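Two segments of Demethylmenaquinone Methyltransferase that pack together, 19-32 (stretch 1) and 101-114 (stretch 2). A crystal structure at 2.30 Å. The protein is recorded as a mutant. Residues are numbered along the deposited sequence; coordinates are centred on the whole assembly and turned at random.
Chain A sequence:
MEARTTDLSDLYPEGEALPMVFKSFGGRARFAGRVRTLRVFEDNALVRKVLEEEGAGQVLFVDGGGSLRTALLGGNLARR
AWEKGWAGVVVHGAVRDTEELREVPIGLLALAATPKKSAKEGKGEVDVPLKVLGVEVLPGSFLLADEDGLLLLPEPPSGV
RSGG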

# COMPACT_ATOMS: atom_id res chain seq x y z
N PRO A 19 0.18 0.90 -13.18
CA PRO A 19 0.72 1.69 -12.07
C PRO A 19 1.49 0.77 -11.12
O PRO A 19 1.29 -0.45 -11.11
N MSE A 20 2.38 1.35 -10.33
CA MSE A 20 3.16 0.58 -9.38
C MSE A 20 2.33 0.27 -8.14
O MSE A 20 2.53 0.85 -7.08
N VAL A 21 1.37 -0.64 -8.29
CA VAL A 21 0.48 -1.05 -7.21
C VAL A 21 0.87 -2.45 -6.72
O VAL A 21 0.10 -3.14 -6.05
N PHE A 22 2.08 -2.87 -7.09
CA PHE A 22 2.61 -4.16 -6.68
C PHE A 22 3.72 -3.91 -5.66
O PHE A 22 4.39 -2.89 -5.71
N LYS A 23 3.91 -4.82 -4.72
CA LYS A 23 4.97 -4.63 -3.75
C LYS A 23 6.20 -5.28 -4.38
O LYS A 23 6.08 -6.23 -5.14
N SER A 24 7.38 -4.73 -4.10
CA SER A 24 8.60 -5.29 -4.63
C SER A 24 9.16 -6.25 -3.59
O SER A 24 9.52 -5.84 -2.49
N PHE A 25 9.24 -7.53 -3.93
CA PHE A 25 9.74 -8.54 -3.01
C PHE A 25 11.12 -9.09 -3.40
O PHE A 25 11.81 -9.67 -2.56
N GLY A 26 11.51 -8.92 -4.66
CA GLY A 26 12.79 -9.44 -5.11
C GLY A 26 13.98 -8.56 -4.79
O GLY A 26 13.83 -7.46 -4.26
N GLY A 27 15.18 -9.04 -5.11
CA GLY A 27 16.38 -8.27 -4.85
C GLY A 27 16.62 -7.19 -5.90
O GLY A 27 17.50 -6.35 -5.73
N ARG A 28 15.86 -7.23 -6.99
CA ARG A 28 16.01 -6.23 -8.05
C ARG A 28 14.77 -5.34 -8.12
O ARG A 28 13.66 -5.85 -8.31
N ALA A 29 14.96 -4.04 -7.97
CA ALA A 29 13.85 -3.09 -8.04
C ALA A 29 13.56 -2.83 -9.51
O ALA A 29 12.42 -2.55 -9.89
N ARG A 30 14.59 -2.93 -10.34
CA ARG A 30 14.45 -2.69 -11.77
C ARG A 30 14.87 -3.92 -12.57
O ARG A 30 15.93 -4.50 -12.33
N PHE A 31 14.02 -4.30 -13.52
CA PHE A 31 14.26 -5.45 -14.38
C PHE A 31 13.39 -5.33 -15.63
O PHE A 31 12.45 -4.53 -15.66
N ALA A 32 13.70 -6.12 -16.64
CA ALA A 32 12.96 -6.09 -17.90
C ALA A 32 13.21 -7.35 -18.72
O ALA A 32 14.17 -8.07 -18.48
N LEU A 101 12.66 -14.15 -0.55
CA LEU A 101 12.52 -13.55 -1.87
C LEU A 101 13.46 -12.35 -2.04
O LEU A 101 14.07 -12.18 -3.10
N ARG A 102 13.56 -11.55 -0.98
CA ARG A 102 14.39 -10.34 -0.96
C ARG A 102 15.86 -10.60 -1.27
O ARG A 102 16.56 -9.73 -1.78
N GLU A 103 16.31 -11.81 -0.96
CA GLU A 103 17.70 -12.20 -1.16
C GLU A 103 18.05 -12.78 -2.53
O GLU A 103 19.21 -13.08 -2.78
N VAL A 104 17.05 -12.94 -3.40
CA VAL A 104 17.28 -13.49 -4.74
C VAL A 104 17.44 -12.32 -5.71
O VAL A 104 16.57 -11.46 -5.79
N PRO A 105 18.55 -12.28 -6.45
CA PRO A 105 18.80 -11.19 -7.40
C PRO A 105 18.01 -11.22 -8.70
O PRO A 105 18.57 -11.31 -9.78
N ILE A 106 16.69 -11.15 -8.57
CA ILE A 106 15.76 -11.11 -9.69
C ILE A 106 14.63 -10.18 -9.27
O ILE A 106 14.47 -9.88 -8.09
N GLY A 107 13.87 -9.71 -10.25
CA GLY A 107 12.75 -8.85 -9.94
C GLY A 107 11.58 -9.72 -9.52
O GLY A 107 11.36 -10.78 -10.10
N LEU A 108 10.86 -9.29 -8.49
CA LEU A 108 9.70 -10.04 -8.00
C LEU A 108 8.59 -9.12 -7.46
O LEU A 108 8.69 -8.60 -6.34
N LEU A 109 7.54 -8.94 -8.25
CA LEU A 109 6.42 -8.10 -7.86
C LEU A 109 5.20 -8.96 -7.57
O LEU A 109 4.97 -9.99 -8.21
N ALA A 110 4.42 -8.53 -6.59
CA ALA A 110 3.21 -9.23 -6.22
C ALA A 110 2.32 -8.23 -5.51
O ALA A 110 2.78 -7.16 -5.12
N LEU A 111 1.04 -8.57 -5.36
CA LEU A 111 0.10 -7.68 -4.69
C LEU A 111 0.29 -7.78 -3.19
O LEU A 111 0.06 -6.83 -2.45
N ALA A 112 0.74 -8.95 -2.73
CA ALA A 112 0.94 -9.17 -1.32
C ALA A 112 1.53 -10.53 -1.01
O ALA A 112 1.58 -11.41 -1.87
N ALA A 113 2.01 -10.67 0.22
CA ALA A 113 2.53 -11.94 0.68
C ALA A 113 1.39 -12.61 1.46
O ALA A 113 0.51 -11.92 2.00
N THR A 114 1.38 -13.93 1.51
CA THR A 114 0.35 -14.67 2.23
C THR A 114 1.02 -15.97 2.68
O THR A 114 1.93 -16.48 2.00

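Phe 25 and Leu 109 are the residues most covered, one from each stretch; small residues leave room for Phe 25, while large side chains surround Leu 109. A short antiparallel pairing sets the frame: Lys 23 N donates to Ala 110 O at 2.6 Å, and Phe 25 N to Leu 108 O at 2.7 Å.

Phe 25, chi1 m, leaves its backbone sideways and sets its ring beside Ala 110 and Ala 113. Its CE2 lies 3.5 Å from Ala 110 CB and its CE1 4.0 Å from Ala 113 CB, while Leu 101 CD1 closes in on Phe 25 CB at 3.9 Å.

Leu 109 (m, t) stands on the same sheet face as Ser 24 and is the bump that stretch 1 wraps. Phe 22 CB meets Leu 109 CB at 3.8 Å, the selenomethionine Met 20 reaches Leu 109 CD1 with its CE at 4.0 Å, and Phe 31 CZ touches Leu 109 CG at 4.0 Å. Phe 22 (m) also offers a ring face to Leu 111, whose CD2 sits 4.2 Å from the ring centroid.

The glycines are hollows. Phe 31, chi1 p, points toward stretch 2 and lays its ring over Gly 107, with CD1 3.5 Å from Gly 107 CA; a CB on that glycine would clash with this CD1. At Gly 26 a CB would strike Ile 106 O and Leu 108 N, and at Gly 27 it would strike Val 104 O, which instead accepts from Gly 27 N at 2.9 Å.

Arg 28 (m, m, t) folds along Pro 105, its NE making a weak 3.4 Å bond to Pro 105 O. A remaining gap holds water 1, which accepts from Leu 108 N at 2.7 Å, donates to Arg 28 O at 2.6 Å and bonds Ser 24 OG at 3.0 Å.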

# COMPACT_ATOMS: atom_id res chain seq x y z
CB PRO A 19 -0.54 2.29 -11.42
CG PRO A 19 -1.59 1.24 -11.71
CD PRO A 19 -1.30 0.85 -13.13
CB MSE A 20 4.44 1.34 -8.99
CG MSE A 20 5.38 0.55 -8.08
SE MSE A 20 5.36 -1.35 -8.44
CE MSE A 20 6.09 -1.33 -10.21
CB VAL A 21 -0.99 -1.04 -7.67
CG1 VAL A 21 -1.38 0.37 -8.08
CG2 VAL A 21 -1.19 -2.00 -8.84
CB PHE A 22 3.22 -4.91 -7.87
CG PHE A 22 2.22 -5.33 -8.91
CD1 PHE A 22 1.76 -4.43 -9.86
CD2 PHE A 22 1.77 -6.65 -8.96
CE1 PHE A 22 0.85 -4.83 -10.85
CE2 PHE A 22 0.87 -7.07 -9.95
CZ PHE A 22 0.41 -6.15 -10.90
CB LYS A 23 4.63 -5.31 -2.43
CG LYS A 23 3.30 -4.84 -1.85
CD LYS A 23 3.17 -5.14 -0.36
CE LYS A 23 1.79 -4.73 0.16
NZ LYS A 23 1.73 -4.68 1.65
CB SER A 24 9.60 -4.17 -4.94
OG SER A 24 10.61 -4.62 -5.83
CB PHE A 25 8.74 -9.71 -2.93
CG PHE A 25 7.41 -9.35 -2.31
CD1 PHE A 25 7.26 -9.27 -0.94
CD2 PHE A 25 6.30 -9.15 -3.12
CE1 PHE A 25 6.01 -9.00 -0.37
CE2 PHE A 25 5.05 -8.87 -2.57
CZ PHE A 25 4.91 -8.80 -1.19
CB ARG A 28 16.20 -6.88 -9.43
CG ARG A 28 17.38 -7.83 -9.55
CD ARG A 28 18.72 -7.14 -9.48
NE ARG A 28 19.80 -8.12 -9.65
CZ ARG A 28 21.10 -7.85 -9.56
NH1 ARG A 28 21.51 -6.62 -9.32
NH2 ARG A 28 21.98 -8.83 -9.72
CB ALA A 29 14.22 -1.79 -7.33
CB ARG A 30 15.28 -1.48 -12.19
CG ARG A 30 14.86 -0.18 -11.52
CD ARG A 30 15.76 0.97 -11.92
NE ARG A 30 15.25 2.25 -11.42
CZ ARG A 30 15.92 3.40 -11.47
NH1 ARG A 30 17.15 3.44 -11.99
NH2 ARG A 30 15.38 4.51 -10.98
CB PHE A 31 13.94 -6.76 -13.65
CG PHE A 31 12.50 -6.89 -13.23
CD1 PHE A 31 12.02 -6.21 -12.12
CD2 PHE A 31 11.62 -7.69 -13.96
CE1 PHE A 31 10.66 -6.32 -11.72
CE2 PHE A 31 10.27 -7.82 -13.58
CZ PHE A 31 9.79 -7.13 -12.46
CB ALA A 32 13.36 -4.85 -18.69
CB LEU A 101 11.07 -13.10 -2.11
CG LEU A 101 9.96 -14.17 -2.04
CD1 LEU A 101 8.63 -13.52 -2.36
CD2 LEU A 101 10.23 -15.32 -3.02
CB ARG A 102 14.29 -9.66 0.40
CG ARG A 102 14.96 -8.31 0.48
CD ARG A 102 14.08 -7.23 -0.16
NE ARG A 102 14.74 -5.93 -0.20
CZ ARG A 102 15.82 -5.66 -0.93
NH1 ARG A 102 16.35 -6.61 -1.70
NH2 ARG A 102 16.36 -4.45 -0.90
CB GLU A 103 18.09 -13.20 -0.07
CG GLU A 103 18.22 -12.54 1.29
CD GLU A 103 18.42 -13.52 2.42
OE1 GLU A 103 19.27 -14.44 2.28
OE2 GLU A 103 17.74 -13.37 3.44
CB VAL A 104 16.11 -14.39 -5.19
CG1 VAL A 104 16.43 -15.05 -6.53
CG2 VAL A 104 15.82 -15.44 -4.13
CB PRO A 105 20.31 -11.25 -7.63
CG PRO A 105 20.61 -12.71 -7.50
CD PRO A 105 19.73 -13.17 -6.34
CB ILE A 106 15.12 -12.48 -10.01
CG1 ILE A 106 14.31 -12.98 -8.81
CG2 ILE A 106 16.19 -13.47 -10.43
CD1 ILE A 106 13.53 -14.24 -9.09
CB LEU A 108 10.12 -11.04 -6.92
CG LEU A 108 11.04 -12.17 -7.36
CD1 LEU A 108 11.39 -13.04 -6.16
CD2 LEU A 108 10.36 -13.00 -8.45
CB LEU A 109 6.06 -7.11 -8.97
CG LEU A 109 7.19 -6.26 -9.54
CD1 LEU A 109 6.64 -5.26 -10.60
CD2 LEU A 109 7.87 -5.53 -8.40
CB ALA A 110 3.53 -10.40 -5.31
CB LEU A 111 -1.34 -8.04 -5.08
CG LEU A 111 -1.69 -7.83 -6.56
CD1 LEU A 111 -3.08 -8.36 -6.84
CD2 LEU A 111 -1.58 -6.35 -6.91
CB ALA A 112 -0.39 -9.03 -0.58
CB ALA A 113 3.76 -11.73 1.59
CB THR A 114 -0.86 -14.97 1.31
OG1 THR A 114 -2.05 -15.10 2.11
CG2 THR A 114 -0.65 -16.25 0.51
O HOH W 1 11.73 -7.08 -7.11